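Local coordinates for protein O-methyltransferase, SAM-dependent (Legionella pneumophila subsp. pneumophila, PDB 3R3H) that probably transfers a methyl group from S-adenosylmethionine to an oxygen atom of an acceptor substrate, at residues H24-A29 with S74-S79; S127-G132 with A156-T161; I171-K176 with R188-L193. All coordinates share one frame; numbering follows the deposited sequence.

Contact 1: H24-A29 with S74-S79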
# COMPACT_ATOMS: atom_id res chain seq x y z
N HIS A 24 -0.46 10.50 16.36
CA HIS A 24 0.25 11.40 17.26
C HIS A 24 -0.72 12.49 17.73
O HIS A 24 -1.50 13.02 16.94
CB HIS A 24 1.43 12.00 16.52
CG HIS A 24 2.26 12.92 17.35
ND1 HIS A 24 1.82 14.16 17.76
CD2 HIS A 24 3.53 12.80 17.81
CE1 HIS A 24 2.78 14.77 18.44
NE2 HIS A 24 3.83 13.96 18.48
N PRO A 25 -0.68 12.83 19.03
CA PRO A 25 -1.55 13.85 19.65
C PRO A 25 -1.80 15.14 18.87
O PRO A 25 -2.94 15.59 18.76
CB PRO A 25 -0.89 14.11 21.01
CG PRO A 25 0.50 13.52 20.87
CD PRO A 25 0.28 12.31 20.03
N ALA A 26 -0.73 15.73 18.35
CA ALA A 26 -0.84 16.96 17.57
C ALA A 26 -1.67 16.68 16.32
O ALA A 26 -2.45 17.53 15.89
CB ALA A 26 0.54 17.46 17.19
N LEU A 27 -1.49 15.49 15.75
CA LEU A 27 -2.26 15.09 14.57
C LEU A 27 -3.73 14.99 14.94
O LEU A 27 -4.58 15.68 14.37
CB LEU A 27 -1.80 13.72 14.06
CG LEU A 27 -0.63 13.62 13.10
CD1 LEU A 27 -0.39 12.16 12.76
CD2 LEU A 27 -0.94 14.44 11.86
N ALA A 28 -4.01 14.13 15.91
CA ALA A 28 -5.37 13.90 16.37
C ALA A 28 -6.04 15.23 16.70
O ALA A 28 -7.22 15.45 16.39
CB ALA A 28 -5.35 12.99 17.59
N ALA A 29 -5.27 16.12 17.33
CA ALA A 29 -5.74 17.45 17.73
C ALA A 29 -6.01 18.33 16.52
O ALA A 29 -7.04 19.01 16.46
CB ALA A 29 -4.69 18.10 18.62
N SER A 74 -1.80 16.10 6.68
CA SER A 74 -0.94 15.18 5.93
C SER A 74 0.52 15.64 5.91
O SER A 74 1.43 14.83 5.82
CB SER A 74 -1.47 14.98 4.49
OG SER A 74 -1.85 16.21 3.89
N ALA A 75 0.72 16.95 6.01
CA ALA A 75 2.07 17.52 6.00
C ALA A 75 2.78 17.19 7.33
O ALA A 75 4.01 16.95 7.36
CB ALA A 75 2.00 19.04 5.81
N LEU A 76 2.00 17.17 8.41
CA LEU A 76 2.52 16.88 9.72
C LEU A 76 2.89 15.41 9.81
O LEU A 76 4.03 15.05 10.16
CB LEU A 76 1.46 17.21 10.77
CG LEU A 76 1.83 16.92 12.23
CD1 LEU A 76 3.09 17.69 12.62
CD2 LEU A 76 0.65 17.30 13.10
N ALA A 77 1.92 14.56 9.48
CA ALA A 77 2.11 13.10 9.50
C ALA A 77 3.34 12.73 8.70
O ALA A 77 4.13 11.89 9.12
CB ALA A 77 0.89 12.40 8.91
N MET A 78 3.50 13.35 7.53
CA MET A 78 4.64 13.09 6.66
C MET A 78 5.99 13.41 7.33
O MET A 78 6.92 12.60 7.25
CB MET A 78 4.51 13.87 5.35
CG MET A 78 3.79 13.08 4.24
SD MET A 78 3.51 13.98 2.69
CE MET A 78 1.77 13.63 2.45
N SER A 79 6.10 14.58 7.98
CA SER A 79 7.38 14.92 8.61
C SER A 79 7.63 14.10 9.87
O SER A 79 8.77 13.90 10.27
CB SER A 79 7.47 16.42 8.93
OG SER A 79 6.72 16.76 10.08

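Contact 2: S127-G132 with A156-T161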
# COMPACT_ATOMS: atom_id res chain seq x y z
N SER A 127 8.46 26.47 -10.15
CA SER A 127 9.42 27.19 -9.33
C SER A 127 10.38 26.20 -8.66
O SER A 127 11.59 26.45 -8.58
CB SER A 127 8.68 27.99 -8.27
OG SER A 127 9.50 28.10 -7.12
N LEU A 128 9.82 25.10 -8.17
CA LEU A 128 10.61 24.06 -7.52
C LEU A 128 11.57 23.41 -8.50
O LEU A 128 12.67 23.01 -8.13
CB LEU A 128 9.69 23.00 -6.93
CG LEU A 128 8.95 23.35 -5.65
CD1 LEU A 128 7.98 22.23 -5.32
CD2 LEU A 128 9.93 23.54 -4.53
N LEU A 129 11.13 23.29 -9.76
CA LEU A 129 11.97 22.71 -10.80
C LEU A 129 13.11 23.66 -11.11
O LEU A 129 14.28 23.26 -11.09
CB LEU A 129 11.16 22.46 -12.08
CG LEU A 129 10.67 21.03 -12.30
CD1 LEU A 129 10.01 20.95 -13.67
CD2 LEU A 129 11.85 20.07 -12.21
N ASN A 130 12.76 24.91 -11.43
CA ASN A 130 13.74 25.95 -11.73
C ASN A 130 14.80 25.92 -10.64
O ASN A 130 15.95 25.54 -10.86
CB ASN A 130 13.09 27.35 -11.73
CG ASN A 130 12.27 27.65 -12.99
OD1 ASN A 130 11.70 26.75 -13.62
ND2 ASN A 130 12.19 28.93 -13.35
N GLU A 131 14.37 26.30 -9.45
CA GLU A 131 15.22 26.37 -8.27
C GLU A 131 16.01 25.13 -7.89
O GLU A 131 17.25 25.16 -7.88
CB GLU A 131 14.39 26.84 -7.08
CG GLU A 131 13.71 28.19 -7.33
CD GLU A 131 14.68 29.25 -7.89
OE1 GLU A 131 15.68 29.57 -7.20
OE2 GLU A 131 14.44 29.74 -9.01
N GLY A 132 15.33 24.03 -7.58
CA GLY A 132 16.02 22.83 -7.14
C GLY A 132 16.37 21.70 -8.09
O GLY A 132 16.92 20.69 -7.66
N ALA A 156 5.50 15.81 -11.77
CA ALA A 156 5.91 14.90 -10.71
C ALA A 156 6.92 13.89 -11.23
O ALA A 156 7.82 13.46 -10.49
CB ALA A 156 4.69 14.17 -10.14
N LEU A 157 6.77 13.50 -12.49
CA LEU A 157 7.69 12.55 -13.10
C LEU A 157 9.08 13.15 -13.26
O LEU A 157 10.08 12.44 -13.27
CB LEU A 157 7.16 12.10 -14.47
CG LEU A 157 5.92 11.19 -14.47
CD1 LEU A 157 5.44 11.00 -15.88
CD2 LEU A 157 6.25 9.87 -13.81
N LYS A 158 9.14 14.47 -13.38
CA LYS A 158 10.42 15.15 -13.51
C LYS A 158 10.99 15.41 -12.12
O LYS A 158 12.20 15.32 -11.91
CB LYS A 158 10.25 16.46 -14.27
CG LYS A 158 9.33 16.35 -15.48
CD LYS A 158 9.88 17.09 -16.69
CE LYS A 158 9.53 18.57 -16.71
NZ LYS A 158 8.10 18.83 -17.04
N LEU A 159 10.10 15.70 -11.16
CA LEU A 159 10.48 16.01 -9.79
C LEU A 159 10.84 14.83 -8.90
O LEU A 159 11.45 15.01 -7.84
CB LEU A 159 9.37 16.81 -9.11
CG LEU A 159 9.21 18.28 -9.49
CD1 LEU A 159 8.06 18.88 -8.72
CD2 LEU A 159 10.49 19.05 -9.20
N VAL A 160 10.47 13.63 -9.31
CA VAL A 160 10.75 12.46 -8.48
C VAL A 160 12.12 11.81 -8.64
O VAL A 160 12.78 11.91 -9.69
CB VAL A 160 9.65 11.39 -8.69
CG1 VAL A 160 9.98 10.55 -9.90
CG2 VAL A 160 9.51 10.51 -7.45
N THR A 161 12.54 11.15 -7.57
CA THR A 161 13.79 10.42 -7.49
C THR A 161 13.60 9.09 -8.24
O THR A 161 12.48 8.58 -8.31
CB THR A 161 14.12 10.16 -6.01
OG1 THR A 161 14.73 11.34 -5.47
CG2 THR A 161 15.03 8.96 -5.81

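Contact 3: I171-K176 with R188-L193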
# COMPACT_ATOMS: atom_id res chain seq x y z
N ILE A 171 -8.56 8.45 -7.70
CA ILE A 171 -8.47 7.81 -9.01
C ILE A 171 -9.89 7.48 -9.51
O ILE A 171 -10.21 7.63 -10.69
CB ILE A 171 -7.57 6.56 -8.94
CG1 ILE A 171 -6.15 6.98 -8.54
CG2 ILE A 171 -7.51 5.87 -10.28
CD1 ILE A 171 -5.59 8.11 -9.36
N PHE A 172 -10.73 7.05 -8.59
CA PHE A 172 -12.12 6.78 -8.91
C PHE A 172 -12.76 8.03 -8.30
O PHE A 172 -12.88 8.13 -7.08
CB PHE A 172 -12.63 5.54 -8.17
CG PHE A 172 -11.63 4.40 -8.10
CD1 PHE A 172 -10.91 3.99 -9.23
CD2 PHE A 172 -11.44 3.72 -6.90
CE1 PHE A 172 -10.02 2.92 -9.16
CE2 PHE A 172 -10.55 2.65 -6.83
CZ PHE A 172 -9.84 2.25 -7.95
N TRP A 173 -13.13 9.01 -9.11
CA TRP A 173 -13.71 10.24 -8.59
C TRP A 173 -15.09 9.98 -7.97
O TRP A 173 -16.09 10.56 -8.39
CB TRP A 173 -13.80 11.26 -9.73
CG TRP A 173 -14.06 12.69 -9.37
CD1 TRP A 173 -14.73 13.60 -10.13
CD2 TRP A 173 -13.58 13.42 -8.22
NE1 TRP A 173 -14.70 14.84 -9.55
CE2 TRP A 173 -13.99 14.77 -8.38
CE3 TRP A 173 -12.83 13.08 -7.08
CZ2 TRP A 173 -13.70 15.76 -7.45
CZ3 TRP A 173 -12.53 14.07 -6.15
CH2 TRP A 173 -12.96 15.40 -6.35
N ASP A 174 -15.14 9.09 -6.98
CA ASP A 174 -16.37 8.72 -6.29
C ASP A 174 -17.21 7.79 -7.14
O ASP A 174 -18.38 7.51 -6.84
CB ASP A 174 -17.18 9.97 -5.93
CG ASP A 174 -18.42 9.66 -5.10
OD1 ASP A 174 -18.31 8.93 -4.08
OD2 ASP A 174 -19.51 10.15 -5.45
N GLY A 175 -16.61 7.28 -8.21
CA GLY A 175 -17.31 6.37 -9.10
C GLY A 175 -17.88 7.12 -10.29
O GLY A 175 -18.75 6.61 -11.01
N LYS A 176 -17.40 8.34 -10.50
CA LYS A 176 -17.84 9.17 -11.61
C LYS A 176 -16.92 8.97 -12.82
O LYS A 176 -17.11 9.62 -13.85
CB LYS A 176 -17.85 10.64 -11.19
CG LYS A 176 -18.53 10.90 -9.88
CD LYS A 176 -19.85 11.62 -10.06
CE LYS A 176 -21.00 10.66 -10.30
NZ LYS A 176 -22.32 11.36 -10.26
N ARG A 188 -13.52 14.46 -15.97
CA ARG A 188 -13.08 14.34 -17.35
C ARG A 188 -11.57 14.23 -17.37
O ARG A 188 -10.99 13.55 -18.21
CB ARG A 188 -13.54 15.57 -18.14
CG ARG A 188 -12.98 15.63 -19.53
CD ARG A 188 -13.11 17.04 -20.07
NE ARG A 188 -12.46 17.19 -21.37
CZ ARG A 188 -12.90 16.65 -22.50
NH1 ARG A 188 -14.02 15.94 -22.49
NH2 ARG A 188 -12.24 16.85 -23.63
N GLU A 189 -10.93 14.92 -16.42
CA GLU A 189 -9.47 14.92 -16.30
C GLU A 189 -8.95 13.67 -15.61
O GLU A 189 -7.89 13.15 -15.94
CB GLU A 189 -9.02 16.13 -15.51
CG GLU A 189 -8.73 17.31 -16.37
CD GLU A 189 -7.49 17.10 -17.22
OE1 GLU A 189 -7.61 17.23 -18.47
OE2 GLU A 189 -6.41 16.82 -16.64
N ILE A 190 -9.71 13.19 -14.63
CA ILE A 190 -9.30 11.99 -13.93
C ILE A 190 -9.30 10.87 -14.98
O ILE A 190 -8.27 10.21 -15.17
CB ILE A 190 -10.30 11.61 -12.78
CG1 ILE A 190 -10.54 12.81 -11.84
CG2 ILE A 190 -9.79 10.38 -12.04
CD1 ILE A 190 -9.33 13.32 -11.11
N LYS A 191 -10.43 10.68 -15.66
CA LYS A 191 -10.58 9.65 -16.68
C LYS A 191 -9.47 9.73 -17.71
O LYS A 191 -8.97 8.70 -18.18
CB LYS A 191 -11.94 9.78 -17.38
CG LYS A 191 -13.12 9.43 -16.50
CD LYS A 191 -14.45 9.74 -17.17
CE LYS A 191 -14.70 8.86 -18.39
NZ LYS A 191 -16.03 9.11 -19.03
N LYS A 192 -9.07 10.95 -18.06
CA LYS A 192 -8.01 11.15 -19.03
C LYS A 192 -6.68 10.68 -18.46
O LYS A 192 -5.93 9.98 -19.14
CB LYS A 192 -7.87 12.63 -19.42
CG LYS A 192 -8.90 13.15 -20.39
CD LYS A 192 -8.51 14.54 -20.92
CE LYS A 192 -9.59 15.15 -21.83
NZ LYS A 192 -9.32 16.57 -22.23
N LEU A 193 -6.39 11.06 -17.21
CA LEU A 193 -5.13 10.68 -16.56
C LEU A 193 -5.01 9.18 -16.35
O LEU A 193 -3.91 8.62 -16.49
CB LEU A 193 -4.97 11.38 -15.21
CG LEU A 193 -3.67 10.96 -14.51
CD1 LEU A 193 -2.47 11.66 -15.15
CD2 LEU A 193 -3.74 11.28 -13.04

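Contact 1: H24-A29 with S74-S79
L27 and L76 reach across from facing helices and pass alongside each other, meeting through one methyl of each, with CD2 of L27 lying 3.5 Å from CD2 of L76. The L27 methyl reaches further along the partner helix, over its backbone, to 3.7 Å from A77 N and 4.0 Å from A77 CB, while CD1 of L27 joins it against that same alanine methyl. In return, L76 CD2 reaches back to 4.1 Å from A26 CB. A single torsion accounts for the reach of L76: with CG anti to the backbone N (chi1 178°), its CD2 is carried across to L27 and A26. All four touching residues are buried, and the contact is wholly apolar.

The two helices run nearly antiparallel, 169° between the axes of the short segments, which come within 9.9 Å. Helix 73-80 follows the first strand of the sheet, 63-68, in the Rossmann-like fold of S-adenosylmethionine-dependent methyltransferases; helix 25-32 belongs to the N-terminal region packed outside it.

Further out, H24 fixes the start of helix 25-32 as its N-cap. Its ND1 accepts from A26 N at 3.1 Å, with the donor close to the imidazole plane, and P25 CD rests over one ring face. The bond is consistent with the proton of a neutral ring sitting on NE2. L27 also packs on Y73 and L80, A77 packs on A49 and Q53 of helix 46-59, and S74 OG is hydrogen-bonded to E66 OE1, tying the second helix to strand 63-68.

Contact 2: S127-G132 with A156-T161
The last turns of two helices come together here, with L129 and L159 the nearest pair, 6.9 Å between their CA atoms. Helix 121-132 finishes within the first segment. Helix 149-159 finishes within the second, where V160 is the first residue to leave helical angles and the chain passes directly into strand 160-161.

L129 carries its side of the contact and divides its branches between two partners. CD2 lies 3.5 Å from CD2 of L159, the two side chains crossing at a slant, and CG of L129 adds a second approach to that L159 methyl at 3.7 Å. The other branch, CD1, meets CE of K158 at 3.9 Å, where the lysine chain passes at about a right angle. K158 bends at three successive torsions, which brings CE across the leucine's CD1. L159 continues inward to I140 and, with L128, to L65, so both helices cover the same face of the sheet; backbone hydrogen bonds of L159 with Q136 and F137 anchor its end of the helix.

No hydrogen bond links the segments. The junction therefore depends on shape and exclusion of water, with K158 contributing its CE methylene at the partly exposed margin.

Contact 3: I171-K176 with R188-L193
The indole of W173 is the flat group on the loop side, and I190 is what it meets on helix 185-198. CG1 of I190 approaches the ring obliquely, and its nearest atom on the tryptophan is CB, at 4.2 Å. With CG anti to the backbone N (chi1 -166°), the indole is carried alongside the helix, where it also packs on Q186 and T187; D212, in a loop, is a further neighbour of the tryptophan. The backbone angles fit an inverse gamma turn centred on W173, though its closing bond is doubtful in this model.

I190 faces the loop with both of its branches. CG1 stands beside its own backbone N and goes to W173, while CG2, anti to that N, is directed to the backbone of I171 and lies nearest its carbonyl O. That oxygen has a polar partner as well, a hydrogen bond with N194 ND2, so a side-chain amide from the next turn of the helix satisfies a carbonyl that the isoleucine methyl helps to enclose. A similar pairing recurs at the far end of the loop: CD of K191 lies 4.3 Å from K176 O, and this carbonyl is hydrogen-bonded with T187 OG1. CA atoms of I171 and I190 are 6.5 Å apart, the nearest pair of the two segments.

The loop leaves the C-terminal end of strand 164-169, the end of the sheet at which methyltransferases of this fold usually place their cofactor and substrate. Backbone bonds of I171 with G213 and F172 with D212 hold it to the turn ahead of strand 214-219. L207 of strand 203-208 packs against I171 and F172, helix 149-159 lies against I190 and L193, and the second subunit reaches in with its I19 on I171 and its L6 on F172.

How the contacts relate
All three contacts belong to one methyltransferase fold but sample different layers of it. Contact 1 is fully buried and joins an N-terminal helix to the helix after the first strand; contacts 2 and 3 are only partly buried and both end in lysine methylenes at their margins. Helix 149-159 serves two of them: its C-terminal end forms contact 2, and its beginning, through Y149, L150 and Y153, backs contact 3. Contacts 1 and 2 join helices by hydrocarbon contacts without hydrogen bonds, a lysine methylene included in contact 2, whereas in contact 3 loop carbonyls are hydrogen-bonded by side chains of the helix. Contact 3, about 28 Å centre to centre from contact 1, alone meets the second subunit.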